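Local coordinates for protein Non-sulfated chondroitin lyase E66 (Autographa californica nucleopolyhedrovirus, PDB 3VSN) that cleaves non-sulfated chondroitin as a polysaccharide lyase of the viral envelope and is essential for oral infection of the insect host, at residues Tyr107-Gly112 with Thr152-Glu157; Arg114-Lys119 with Pro145-Asn150; Gly287-Val292 with Thr329-Thr334; Gln455-Ile460 with Gly472-Leu477; Val509-Val514 with Pro522-Arg527. All blocks are in the same frame, centred on the assembly; numbering follows the deposited sequence.

Contact 1 (Tyr107-Gly112 with Thr152-Glu157); sequences YNLING and TIVLNE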
# COMPACT_ATOMS: atom_id res chain seq x y z
N TYR A 107 -33.43 -19.91 7.71
CA TYR A 107 -34.50 -20.01 6.72
C TYR A 107 -34.36 -18.94 5.64
O TYR A 107 -34.50 -19.24 4.45
CB TYR A 107 -35.89 -19.90 7.38
CG TYR A 107 -37.00 -19.73 6.36
CD1 TYR A 107 -37.55 -20.84 5.72
CD2 TYR A 107 -37.47 -18.46 6.03
CE1 TYR A 107 -38.56 -20.69 4.77
CE2 TYR A 107 -38.48 -18.30 5.08
CZ TYR A 107 -39.01 -19.41 4.46
OH TYR A 107 -40.01 -19.26 3.53
N ASN A 108 -34.09 -17.70 6.05
CA ASN A 108 -33.93 -16.61 5.09
C ASN A 108 -32.77 -16.85 4.12
O ASN A 108 -32.88 -16.53 2.93
CB ASN A 108 -33.79 -15.27 5.81
CG ASN A 108 -35.13 -14.67 6.18
OD1 ASN A 108 -36.11 -14.81 5.45
ND2 ASN A 108 -35.18 -13.99 7.33
N LEU A 109 -31.69 -17.44 4.62
CA LEU A 109 -30.53 -17.77 3.79
C LEU A 109 -30.85 -18.84 2.75
O LEU A 109 -30.58 -18.65 1.56
CB LEU A 109 -29.33 -18.16 4.66
CG LEU A 109 -28.66 -17.03 5.47
CD1 LEU A 109 -27.58 -17.59 6.38
CD2 LEU A 109 -28.09 -15.94 4.57
N ILE A 110 -31.42 -19.97 3.18
CA ILE A 110 -31.78 -21.03 2.23
C ILE A 110 -32.86 -20.55 1.24
O ILE A 110 -32.80 -20.88 0.05
CB ILE A 110 -32.14 -22.37 2.92
CG1 ILE A 110 -32.21 -23.52 1.90
CG2 ILE A 110 -33.45 -22.28 3.70
CD1 ILE A 110 -30.87 -23.87 1.28
N ASN A 111 -33.82 -19.76 1.73
CA ASN A 111 -34.85 -19.16 0.89
C ASN A 111 -34.25 -18.24 -0.17
O ASN A 111 -34.66 -18.26 -1.33
CB ASN A 111 -35.88 -18.40 1.74
CG ASN A 111 -37.04 -17.86 0.92
OD1 ASN A 111 -37.65 -18.58 0.12
ND2 ASN A 111 -37.36 -16.58 1.12
N GLY A 112 -33.26 -17.44 0.25
CA GLY A 112 -32.52 -16.57 -0.67
C GLY A 112 -31.83 -17.34 -1.77
O GLY A 112 -31.84 -16.92 -2.93
N THR A 152 -24.15 -22.81 2.04
CA THR A 152 -24.04 -24.25 2.26
C THR A 152 -23.22 -24.60 3.51
O THR A 152 -23.65 -25.41 4.33
CB THR A 152 -23.47 -24.98 1.02
OG1 THR A 152 -24.31 -24.73 -0.11
CG2 THR A 152 -23.37 -26.48 1.25
N ILE A 153 -22.06 -23.97 3.67
CA ILE A 153 -21.18 -24.30 4.80
C ILE A 153 -21.73 -23.79 6.14
O ILE A 153 -21.80 -24.57 7.10
CB ILE A 153 -19.72 -23.86 4.57
CG1 ILE A 153 -19.16 -24.53 3.31
CG2 ILE A 153 -18.86 -24.21 5.78
CD1 ILE A 153 -17.79 -24.06 2.89
N VAL A 154 -22.12 -22.53 6.23
CA VAL A 154 -22.59 -22.01 7.52
C VAL A 154 -23.87 -22.70 8.03
O VAL A 154 -24.13 -22.72 9.23
CB VAL A 154 -22.75 -20.46 7.57
CG1 VAL A 154 -21.45 -19.78 7.16
CG2 VAL A 154 -23.93 -19.98 6.73
N LEU A 155 -24.63 -23.28 7.10
CA LEU A 155 -25.86 -24.00 7.45
C LEU A 155 -25.65 -25.51 7.57
O LEU A 155 -26.62 -26.27 7.63
CB LEU A 155 -26.97 -23.70 6.42
CG LEU A 155 -27.49 -22.26 6.28
CD1 LEU A 155 -28.65 -22.20 5.30
CD2 LEU A 155 -27.91 -21.68 7.63
N ASN A 156 -24.39 -25.94 7.62
CA ASN A 156 -24.06 -27.37 7.55
C ASN A 156 -24.58 -28.25 8.70
O ASN A 156 -24.61 -29.47 8.57
CB ASN A 156 -22.56 -27.61 7.30
CG ASN A 156 -21.70 -27.39 8.54
OD1 ASN A 156 -22.12 -26.76 9.51
ND2 ASN A 156 -20.48 -27.91 8.50
N GLU A 157 -24.99 -27.63 9.80
CA GLU A 157 -25.54 -28.39 10.93
C GLU A 157 -27.05 -28.22 11.06
O GLU A 157 -27.66 -28.66 12.05
CB GLU A 157 -24.79 -28.06 12.22
CG GLU A 157 -23.35 -28.55 12.20
CD GLU A 157 -22.65 -28.44 13.54
OE1 GLU A 157 -22.88 -27.45 14.26
OE2 GLU A 157 -21.87 -29.36 13.86

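Contact 2 (Arg114-Lys119 with Pro145-Asn150); sequences RIICSK and PEVFMN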
# COMPACT_ATOMS: atom_id res chain seq x y z
N ARG A 114 -32.68 -20.43 -2.84
CA ARG A 114 -33.77 -20.96 -3.67
C ARG A 114 -34.26 -19.93 -4.69
O ARG A 114 -34.48 -20.27 -5.85
CB ARG A 114 -34.96 -21.39 -2.80
CG ARG A 114 -34.73 -22.66 -1.99
CD ARG A 114 -35.89 -22.88 -1.03
NE ARG A 114 -35.62 -23.97 -0.10
CZ ARG A 114 -36.21 -24.11 1.08
NH1 ARG A 114 -37.09 -23.21 1.50
NH2 ARG A 114 -35.90 -25.14 1.86
N ILE A 115 -34.43 -18.69 -4.24
CA ILE A 115 -34.88 -17.60 -5.11
C ILE A 115 -33.91 -17.38 -6.27
O ILE A 115 -34.32 -17.28 -7.43
CB ILE A 115 -35.15 -16.29 -4.33
CG1 ILE A 115 -36.35 -16.46 -3.39
CG2 ILE A 115 -35.43 -15.14 -5.29
CD1 ILE A 115 -36.45 -15.40 -2.30
N ILE A 116 -32.61 -17.32 -5.96
CA ILE A 116 -31.57 -17.17 -6.99
C ILE A 116 -31.58 -18.33 -7.99
O ILE A 116 -31.52 -18.12 -9.21
CB ILE A 116 -30.16 -17.01 -6.37
CG1 ILE A 116 -30.08 -15.68 -5.60
CG2 ILE A 116 -29.08 -17.05 -7.45
CD1 ILE A 116 -28.85 -15.56 -4.71
N CYS A 117 -31.67 -19.56 -7.48
CA CYS A 117 -31.70 -20.76 -8.33
C CYS A 117 -32.88 -20.78 -9.30
O CYS A 117 -32.74 -21.24 -10.43
CB CYS A 117 -31.68 -22.03 -7.47
SG CYS A 117 -30.08 -22.32 -6.68
N SER A 118 -34.02 -20.25 -8.86
CA SER A 118 -35.21 -20.18 -9.71
C SER A 118 -35.09 -19.14 -10.83
O SER A 118 -35.87 -19.16 -11.78
CB SER A 118 -36.46 -19.91 -8.86
OG SER A 118 -36.54 -18.54 -8.48
N LYS A 119 -34.13 -18.23 -10.71
CA LYS A 119 -33.92 -17.19 -11.72
C LYS A 119 -32.86 -17.56 -12.76
O LYS A 119 -32.83 -16.98 -13.85
CB LYS A 119 -33.56 -15.85 -11.07
CG LYS A 119 -34.62 -15.27 -10.14
CD LYS A 119 -35.90 -14.90 -10.87
CE LYS A 119 -36.95 -14.39 -9.89
NZ LYS A 119 -38.30 -14.27 -10.52
N PRO A 145 -21.00 -17.77 -7.07
CA PRO A 145 -20.51 -19.05 -6.54
C PRO A 145 -20.07 -18.97 -5.07
O PRO A 145 -20.21 -19.95 -4.34
CB PRO A 145 -19.32 -19.37 -7.45
CG PRO A 145 -19.67 -18.71 -8.74
CD PRO A 145 -20.29 -17.40 -8.31
N GLU A 146 -19.58 -17.80 -4.65
CA GLU A 146 -19.25 -17.56 -3.24
C GLU A 146 -20.49 -17.59 -2.34
O GLU A 146 -20.41 -18.01 -1.19
CB GLU A 146 -18.48 -16.24 -3.08
CG GLU A 146 -17.06 -16.31 -3.63
CD GLU A 146 -16.36 -14.97 -3.73
OE1 GLU A 146 -17.01 -13.91 -3.61
OE2 GLU A 146 -15.13 -14.97 -3.94
N VAL A 147 -21.64 -17.16 -2.88
CA VAL A 147 -22.92 -17.23 -2.15
C VAL A 147 -23.29 -18.68 -1.86
O VAL A 147 -23.60 -19.03 -0.72
CB VAL A 147 -24.06 -16.53 -2.92
CG1 VAL A 147 -25.39 -16.72 -2.21
CG2 VAL A 147 -23.76 -15.04 -3.07
N PHE A 148 -23.25 -19.52 -2.90
CA PHE A 148 -23.51 -20.95 -2.76
C PHE A 148 -22.63 -21.57 -1.68
O PHE A 148 -23.13 -22.28 -0.80
CB PHE A 148 -23.29 -21.68 -4.09
CG PHE A 148 -24.45 -21.55 -5.06
CD1 PHE A 148 -25.44 -22.53 -5.10
CD2 PHE A 148 -24.54 -20.47 -5.93
CE1 PHE A 148 -26.50 -22.43 -5.98
CE2 PHE A 148 -25.60 -20.37 -6.82
CZ PHE A 148 -26.58 -21.35 -6.85
N MET A 149 -21.34 -21.28 -1.75
CA MET A 149 -20.37 -21.82 -0.80
C MET A 149 -20.63 -21.36 0.64
O MET A 149 -20.70 -22.19 1.54
CB MET A 149 -18.95 -21.46 -1.24
CG MET A 149 -17.87 -22.04 -0.33
SD MET A 149 -16.22 -21.65 -0.92
CE MET A 149 -15.23 -22.57 0.25
N ASN A 150 -20.79 -20.06 0.84
CA ASN A 150 -21.02 -19.50 2.17
C ASN A 150 -22.30 -20.02 2.83
O ASN A 150 -22.28 -20.42 4.00
CB ASN A 150 -21.00 -17.97 2.15
CG ASN A 150 -19.60 -17.39 2.09
OD1 ASN A 150 -18.98 -17.32 1.03
ND2 ASN A 150 -19.08 -16.98 3.25

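Contact 3 (Gly287-Val292 with Thr329-Thr334); sequences GSPEGV and TKLSKT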
# COMPACT_ATOMS: atom_id res chain seq x y z
N GLY A 287 2.22 -1.84 4.39
CA GLY A 287 0.99 -1.73 5.18
C GLY A 287 1.17 -1.39 6.64
O GLY A 287 2.29 -1.17 7.11
N SER A 288 0.05 -1.34 7.36
CA SER A 288 0.04 -1.11 8.80
C SER A 288 -1.25 -1.70 9.38
O SER A 288 -2.23 -1.83 8.65
CB SER A 288 0.14 0.38 9.13
OG SER A 288 -1.02 1.08 8.70
N PRO A 289 -1.26 -2.04 10.68
CA PRO A 289 -2.45 -2.64 11.28
C PRO A 289 -3.71 -1.78 11.13
O PRO A 289 -4.81 -2.31 10.98
CB PRO A 289 -2.07 -2.79 12.75
CG PRO A 289 -0.58 -2.93 12.73
CD PRO A 289 -0.14 -2.00 11.64
N GLU A 290 -3.54 -0.46 11.15
CA GLU A 290 -4.67 0.47 11.03
C GLU A 290 -5.20 0.59 9.60
O GLU A 290 -6.26 1.20 9.38
CB GLU A 290 -4.30 1.86 11.59
CG GLU A 290 -4.07 1.90 13.10
CD GLU A 290 -2.78 1.21 13.53
OE1 GLU A 290 -1.78 1.29 12.79
OE2 GLU A 290 -2.76 0.59 14.61
N GLY A 291 -4.48 0.04 8.63
CA GLY A 291 -4.90 0.10 7.23
C GLY A 291 -4.30 1.26 6.45
O GLY A 291 -4.61 1.44 5.27
N VAL A 292 -3.46 2.04 7.11
CA VAL A 292 -2.74 3.14 6.46
C VAL A 292 -1.62 2.59 5.58
O VAL A 292 -0.84 1.73 6.01
CB VAL A 292 -2.21 4.17 7.49
CG1 VAL A 292 -1.56 5.36 6.79
CG2 VAL A 292 -3.35 4.67 8.38
N THR A 329 9.93 1.93 4.81
CA THR A 329 8.73 1.95 5.63
C THR A 329 9.06 1.65 7.08
O THR A 329 9.83 0.74 7.38
CB THR A 329 7.69 0.94 5.09
OG1 THR A 329 7.29 1.34 3.77
CG2 THR A 329 6.46 0.87 5.99
N LYS A 330 8.49 2.43 7.99
CA LYS A 330 8.69 2.21 9.41
C LYS A 330 7.36 2.12 10.12
O LYS A 330 6.48 2.97 9.93
CB LYS A 330 9.55 3.32 10.03
CG LYS A 330 9.72 3.21 11.54
CD LYS A 330 10.65 4.29 12.06
CE LYS A 330 10.54 4.47 13.56
NZ LYS A 330 11.13 3.34 14.35
N LEU A 331 7.20 1.07 10.91
CA LEU A 331 6.07 0.95 11.81
C LEU A 331 6.61 0.89 13.23
O LEU A 331 7.34 -0.04 13.59
CB LEU A 331 5.23 -0.30 11.49
CG LEU A 331 3.95 -0.44 12.33
CD1 LEU A 331 2.89 0.56 11.88
CD2 LEU A 331 3.42 -1.86 12.29
N SER A 332 6.26 1.89 14.03
CA SER A 332 6.65 1.92 15.43
C SER A 332 5.41 1.80 16.31
O SER A 332 4.30 1.62 15.81
CB SER A 332 7.43 3.21 15.74
OG SER A 332 6.55 4.32 15.86
N LYS A 333 5.62 1.90 17.62
CA LYS A 333 4.51 1.91 18.57
C LYS A 333 3.62 3.15 18.40
O LYS A 333 2.46 3.14 18.77
CB LYS A 333 5.03 1.82 20.01
CG LYS A 333 5.72 0.50 20.34
CD LYS A 333 6.27 0.48 21.76
CE LYS A 333 7.06 -0.80 22.00
NZ LYS A 333 7.74 -0.81 23.33
N THR A 334 4.18 4.21 17.82
CA THR A 334 3.49 5.50 17.74
C THR A 334 3.11 5.97 16.34
O THR A 334 2.16 6.74 16.18
CB THR A 334 4.28 6.63 18.44
OG1 THR A 334 5.59 6.74 17.85
CG2 THR A 334 4.41 6.36 19.94

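Contact 4 (Gln455-Ile460 with Gly472-Leu477); sequences QLYYNI and GRVIVL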
# COMPACT_ATOMS: atom_id res chain seq x y z
N GLN A 455 13.35 15.77 7.09
CA GLN A 455 13.27 15.90 5.63
C GLN A 455 14.08 17.10 5.16
O GLN A 455 13.85 18.23 5.61
CB GLN A 455 11.81 16.03 5.16
CG GLN A 455 11.66 16.32 3.66
CD GLN A 455 12.16 15.20 2.76
OE1 GLN A 455 12.05 14.02 3.10
NE2 GLN A 455 12.71 15.56 1.60
N LEU A 456 15.03 16.85 4.26
CA LEU A 456 15.76 17.92 3.60
C LEU A 456 15.64 17.74 2.09
O LEU A 456 15.96 16.69 1.56
CB LEU A 456 17.24 17.91 4.00
CG LEU A 456 18.21 18.77 3.17
CD1 LEU A 456 17.93 20.26 3.32
CD2 LEU A 456 19.67 18.47 3.52
N TYR A 457 15.15 18.78 1.41
CA TYR A 457 15.28 18.85 -0.04
C TYR A 457 16.35 19.87 -0.34
O TYR A 457 16.35 20.96 0.25
CB TYR A 457 13.99 19.34 -0.70
CG TYR A 457 12.83 18.37 -0.81
CD1 TYR A 457 12.87 17.29 -1.70
CD2 TYR A 457 11.66 18.59 -0.10
CE1 TYR A 457 11.78 16.43 -1.84
CE2 TYR A 457 10.57 17.74 -0.22
CZ TYR A 457 10.63 16.67 -1.09
OH TYR A 457 9.54 15.83 -1.20
N TYR A 458 17.27 19.54 -1.24
CA TYR A 458 18.19 20.54 -1.77
C TYR A 458 18.34 20.35 -3.28
O TYR A 458 17.91 19.33 -3.83
CB TYR A 458 19.55 20.50 -1.05
CG TYR A 458 20.36 19.24 -1.29
CD1 TYR A 458 20.24 18.14 -0.44
CD2 TYR A 458 21.28 19.17 -2.34
CE1 TYR A 458 21.00 16.99 -0.65
CE2 TYR A 458 22.04 18.03 -2.55
CZ TYR A 458 21.89 16.94 -1.70
OH TYR A 458 22.65 15.81 -1.92
N ASN A 459 18.94 21.34 -3.94
CA ASN A 459 19.03 21.36 -5.40
C ASN A 459 17.67 21.16 -6.08
O ASN A 459 17.57 20.47 -7.09
CB ASN A 459 20.06 20.34 -5.92
CG ASN A 459 21.48 20.70 -5.54
OD1 ASN A 459 21.75 21.76 -4.96
ND2 ASN A 459 22.41 19.82 -5.87
N ILE A 460 16.62 21.76 -5.49
CA ILE A 460 15.30 21.77 -6.10
C ILE A 460 15.36 22.67 -7.34
O ILE A 460 15.79 23.83 -7.25
CB ILE A 460 14.21 22.33 -5.15
CG1 ILE A 460 14.09 21.47 -3.88
CG2 ILE A 460 12.87 22.44 -5.86
CD1 ILE A 460 13.28 22.13 -2.79
N GLY A 472 7.82 28.87 -5.70
CA GLY A 472 7.41 27.53 -5.31
C GLY A 472 7.28 27.46 -3.79
O GLY A 472 7.55 28.43 -3.09
N ARG A 473 6.86 26.30 -3.29
CA ARG A 473 6.79 26.08 -1.85
C ARG A 473 6.84 24.60 -1.52
O ARG A 473 6.38 23.77 -2.30
CB ARG A 473 5.52 26.70 -1.24
CG ARG A 473 4.26 26.52 -2.07
CD ARG A 473 3.95 27.78 -2.85
NE ARG A 473 3.59 28.85 -1.93
CZ ARG A 473 3.69 30.15 -2.19
NH1 ARG A 473 4.17 30.58 -3.35
NH2 ARG A 473 3.32 31.03 -1.27
N VAL A 474 7.40 24.30 -0.36
CA VAL A 474 7.47 22.93 0.12
C VAL A 474 6.51 22.82 1.29
O VAL A 474 6.62 23.57 2.27
CB VAL A 474 8.89 22.54 0.55
CG1 VAL A 474 8.93 21.10 1.05
CG2 VAL A 474 9.87 22.74 -0.60
N ILE A 475 5.56 21.90 1.18
CA ILE A 475 4.55 21.72 2.23
C ILE A 475 5.19 21.02 3.43
O ILE A 475 5.81 19.97 3.30
CB ILE A 475 3.33 20.94 1.71
CG1 ILE A 475 2.67 21.70 0.56
CG2 ILE A 475 2.32 20.67 2.83
CD1 ILE A 475 1.54 20.96 -0.13
N VAL A 476 5.03 21.64 4.60
CA VAL A 476 5.50 21.06 5.86
C VAL A 476 4.36 20.34 6.58
O VAL A 476 4.52 19.21 7.05
CB VAL A 476 6.15 22.15 6.76
CG1 VAL A 476 6.53 21.59 8.12
CG2 VAL A 476 7.37 22.75 6.07
N LEU A 477 3.20 21.00 6.66
CA LEU A 477 1.99 20.42 7.26
C LEU A 477 0.79 20.83 6.44
O LEU A 477 0.73 21.97 5.96
CB LEU A 477 1.79 20.91 8.70
CG LEU A 477 1.92 20.00 9.93
CD1 LEU A 477 1.15 20.61 11.10
CD2 LEU A 477 1.48 18.56 9.70

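Contact 5 (Val509-Val514 with Pro522-Arg527); sequences VVCHRV and PSLTVR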
# COMPACT_ATOMS: atom_id res chain seq x y z
N VAL A 509 0.42 15.06 14.95
CA VAL A 509 1.74 15.29 14.37
C VAL A 509 2.11 16.76 14.54
O VAL A 509 1.28 17.65 14.34
CB VAL A 509 1.78 14.88 12.87
CG1 VAL A 509 3.14 15.17 12.27
CG2 VAL A 509 1.45 13.40 12.72
N VAL A 510 3.37 17.01 14.90
CA VAL A 510 3.87 18.35 15.18
C VAL A 510 5.02 18.66 14.22
O VAL A 510 5.87 17.81 13.99
CB VAL A 510 4.36 18.46 16.64
CG1 VAL A 510 4.80 19.87 16.98
CG2 VAL A 510 3.27 18.01 17.60
N CYS A 511 5.04 19.88 13.67
CA CYS A 511 6.10 20.27 12.73
C CYS A 511 7.07 21.31 13.30
O CYS A 511 6.70 22.14 14.15
CB CYS A 511 5.51 20.76 11.41
SG CYS A 511 4.70 22.38 11.46
N HIS A 512 8.32 21.25 12.83
CA HIS A 512 9.39 22.18 13.18
C HIS A 512 10.27 22.42 11.98
O HIS A 512 10.50 21.52 11.18
CB HIS A 512 10.25 21.63 14.31
CG HIS A 512 9.51 21.46 15.62
ND1 HIS A 512 9.34 22.48 16.48
CD2 HIS A 512 8.89 20.36 16.19
CE1 HIS A 512 8.65 22.05 17.55
NE2 HIS A 512 8.38 20.75 17.37
N ARG A 513 10.77 23.65 11.85
CA ARG A 513 11.81 23.96 10.88
C ARG A 513 13.14 23.44 11.42
O ARG A 513 13.37 23.47 12.63
CB ARG A 513 11.86 25.48 10.65
CG ARG A 513 13.07 26.01 9.87
CD ARG A 513 12.98 27.52 9.68
NE ARG A 513 14.18 28.06 9.04
CZ ARG A 513 15.24 28.51 9.70
NH1 ARG A 513 16.29 28.96 9.04
NH2 ARG A 513 15.26 28.50 11.03
N VAL A 514 13.99 22.92 10.54
CA VAL A 514 15.33 22.48 10.93
C VAL A 514 16.37 23.33 10.21
O VAL A 514 16.62 23.13 9.02
CB VAL A 514 15.55 20.97 10.65
CG1 VAL A 514 16.97 20.55 11.04
CG2 VAL A 514 14.53 20.12 11.38
N PRO A 522 13.98 28.23 4.51
CA PRO A 522 12.99 29.29 4.72
C PRO A 522 12.23 29.10 6.02
O PRO A 522 12.16 27.98 6.54
CB PRO A 522 12.04 29.12 3.53
CG PRO A 522 12.85 28.41 2.49
CD PRO A 522 13.69 27.46 3.28
N SER A 523 11.64 30.18 6.53
CA SER A 523 10.80 30.08 7.71
C SER A 523 9.47 29.40 7.36
O SER A 523 9.12 29.27 6.18
CB SER A 523 10.57 31.47 8.32
OG SER A 523 9.59 32.19 7.59
N LEU A 524 8.76 28.96 8.39
CA LEU A 524 7.43 28.38 8.22
C LEU A 524 6.39 29.49 8.11
O LEU A 524 6.36 30.40 8.94
CB LEU A 524 7.09 27.46 9.39
CG LEU A 524 8.05 26.32 9.74
CD1 LEU A 524 7.59 25.61 11.01
CD2 LEU A 524 8.18 25.34 8.58
N THR A 525 5.55 29.40 7.09
CA THR A 525 4.47 30.36 6.89
C THR A 525 3.17 29.62 6.59
O THR A 525 3.19 28.46 6.16
CB THR A 525 4.78 31.37 5.76
OG1 THR A 525 5.20 30.67 4.59
CG2 THR A 525 5.88 32.34 6.20
N VAL A 526 2.05 30.30 6.83
CA VAL A 526 0.72 29.70 6.72
C VAL A 526 -0.03 30.27 5.51
O VAL A 526 -0.02 31.47 5.28
CB VAL A 526 -0.11 29.95 8.00
CG1 VAL A 526 -1.54 29.43 7.85
CG2 VAL A 526 0.57 29.32 9.20
N ARG A 527 -0.68 29.38 4.74
CA ARG A 527 -1.44 29.78 3.56
C ARG A 527 -2.54 28.77 3.25
O ARG A 527 -2.36 27.57 3.50
CB ARG A 527 -0.50 29.92 2.36
CG ARG A 527 -1.15 30.46 1.09
CD ARG A 527 -0.13 30.58 -0.03
NE ARG A 527 0.42 29.27 -0.40
CZ ARG A 527 -0.11 28.46 -1.30
NH1 ARG A 527 -1.21 28.81 -1.97
NH2 ARG A 527 0.46 27.29 -1.55

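Contact 1 (Tyr107-Gly112 with Thr152-Glu157)
Leu109 and Ile110 on helix 103-119 meet Leu155 and Val154 at the C-terminal end of helix 138-154, and everything that passes between the two segments is apolar. Leu155 does most of the work. The backbone departs from helical geometry at this residue, and its CG stands anti to its own carbonyl carbon (chi1 -63°), which sends the isobutyl group across to the other helix. There the methyl CD1 settles against the backbone where Leu109 joins Ile110: it lies 4.1 Å from Leu109 CB and 4.1 Å from Ile110 N. Ile110 adds its own branch point, with CB 4.2 Å from Leu155 CD1. One methyl thus touches two successive residues of a helical turn. A second, looser apolar touch lies beside it, Leu109 CD1 against Val154 CG2 at 4.4 Å.

No hydrogen bond links the two segments; the polar groups turn to other partners. Thr152 OG1 bonds back to Phe148 O within its own helix, and Asn156 bonds to Glu35 and Lys39 of helix 29-48. Tyr88 and Tyr92 of helix 75-93 and Ala164 of helix 161-175 extend the apolar layer around the contact. The contact is plain apolar packing between helices of the alpha/alpha toroid, the N-terminal helical domain of the kind found in family 8 polysaccharide lyases.

Contact 2 (Arg114-Lys119 with Pro145-Asn150)
Cys117 and Phe148 form a sulfur-aromatic contact between helices 103-119 and 138-154. The sulfur approaches the far rim of the ring: Cys117 SG is 3.6 Å from Phe148 CZ and just as far from its neighbour CE1. It stands 4.7 Å from the ring centroid on a line 72° off the ring normal, an oblique approach. Phe148 reaches it because CG is anti to its carbonyl carbon (chi1 -80°), which carries the ring out toward the opposite helix although the CB bond itself does not aim there.

The aliphatic part is lighter. Ile116 CD1 touches Val147 CG1 at 4.4 Å, the end of an extended isoleucine branch against one valine methyl. Leu85 of helix 75-93 packs on both residues, and Trp171 of helix 161-175 on both Cys117 and Phe148, so the small interface lies buried among four helices.

Charged groups look away from the interface: Arg114 pairs with Glu163, while Glu146 forms salt bridges with Lys49 and Arg194. Near the end of helix 103-119, Ser118 OG donates a hydrogen bond to Ile115 O, 2.8 Å away and tilted 25° from the carbonyl plane. Through one sulfur-aromatic pair and one aliphatic pair, the contact joins the buried sides of two helices of the toroid domain.

Contact 3 (Gly287-Val292 with Thr329-Thr334)
This is an apolar loop-on-strand contact: a type I beta turn, Ser288 to Gly291, in the loop that follows helix 276-284 rests on Leu331 at the end of strand 327-331. The strand is an inner member of a four-stranded antiparallel sheet, running between 318-322 and 335-340. The turn is closed by Gly291 N to Ser288 O, 2.9 Å, and Pro289 occupies its second position.

The branched end of Leu331 meets the CD corner of the Pro289 ring head-on. With CG anti to the backbone N (chi1 -176°), the leucine holds its two methyls up to the turn. CD2 lies 3.6 Å from Pro289 CD, while CD1 sits between that atom, at 4.0 Å, and Ser288 CB, at 3.9 Å. The leucine therefore covers the seam where serine runs into proline. Tyr315, from a neighbouring loop, touches both Pro289 and Leu331, and Tyr336 of strand 335-340 packs on Ser288.

No hydrogen bond runs directly between the segments, but Arg371 bridges them, in a salt bridge with Glu290 and a bond to Ser332 O. Just past the strand, Ser332 OG accepts from Thr334 N at 3.1 Å, an ST turn. On the loop side, Ser288 OG gives its hydrogen to Val292 O at 2.8 Å, in the carbonyl plane and on a lone pair.

Contact 4 (Gln455-Ile460 with Gly472-Leu477)
Val474 of strand 472-480 is embraced by Tyr457 and Ile460 of strand 452-461, and its two methyls part company at CB. With CG1 anti to the backbone N (chi1 -180°), that methyl goes to the tyrosine and CG2 to the isoleucine. Tyr457 can be followed outward. CB starts it toward Val474, and chi1 of -76° places the ring beside the backbone N. Along one side of the ring, CD2 and then CE2 each lie 3.9 Å from Val474 CG1, so the methyl straddles that ring bond, meeting it obliquely. Across the ring, Gln455 NE2 stands 3.4 Å above the plane, over the centre, while its own hydrogen bond goes to Ser444. At the tip, Tyr457 OH bonds to Gly388 O, which anchors the buried hydroxyl. Ile460 completes the grip with its terminal CD1, 4.1 Å from Val474 CG2.

No hydrogen bond links the two segments, and the CA atoms of Tyr457 and Val474 are 8.8 Å apart: this is packing between faces of two sheets. Ile460 is the second residue of a G1 bulge, in which it and Asn459 both face Ala550. Strand 452-461 lies between 440-449 and 550-558 in a seven-stranded antiparallel sheet, strand 472-480 between 390-391 and 533-540 in a four-stranded one, and Val474 also touches Ile390 and Ala552, within the beta-sandwich part of the enzyme.

Contact 5 (Val509-Val514 with Pro522-Arg527)
Arg513 lies stretched alongside the segment 522-527, while Leu524 points back at the start of that arginine. Arg513 CG is anti to the backbone N (chi1 168°) and the chain stays extended to NE, which lays its carbons along the backbone of 522-524. CB is 4.0 Å from Leu524 CG, and CD lies 3.3 Å from Pro522 O and 3.9 Å from Ser523 CA. NE then makes a weak bond of 3.2 Å to Pro522 O, bent to 125°, with the carbonyl oxygen at the guanidinium edge, in its plane. The firmer polar partner is Val521 O, the preceding carbonyl, taken by NH1. Strand 509-513 belongs to the seven-stranded antiparallel sheet of the beta-sandwich; the chain at 522-524 leads into 525-530, an outermost strand of the four-stranded sheet, and the contact ties the first sheet to the approach to the second. Leu524 turns inward from there: its CD1 lies 3.8 Å from Arg513 N, the amide that bonds Glu502, and 4.4 Å from Cys511 SG.

Overall arrangement
Contacts 1 and 2 hold the same two helices, 103-119 and 138-154, with contact 2 nested inside the loop closed by contact 1 and their centres 10 Å apart. Contacts 4 and 5 lie across the chain's centre from them and reach the same two sheets; they touch directly, Val476 packing on Cys511 and Leu524. Contact 3 lies nearer the middle, 24 Å between centres from both sandwich contacts. Contacts 1, 2 and 4 are buried and bridged by apolar, aromatic or sulfur contacts alone. Contact 3 is apolar too, though hydrogen bonds shape a turn within each segment. Contact 5 is partly buried, and it alone has a hydrogen bond between its segments, a weak one.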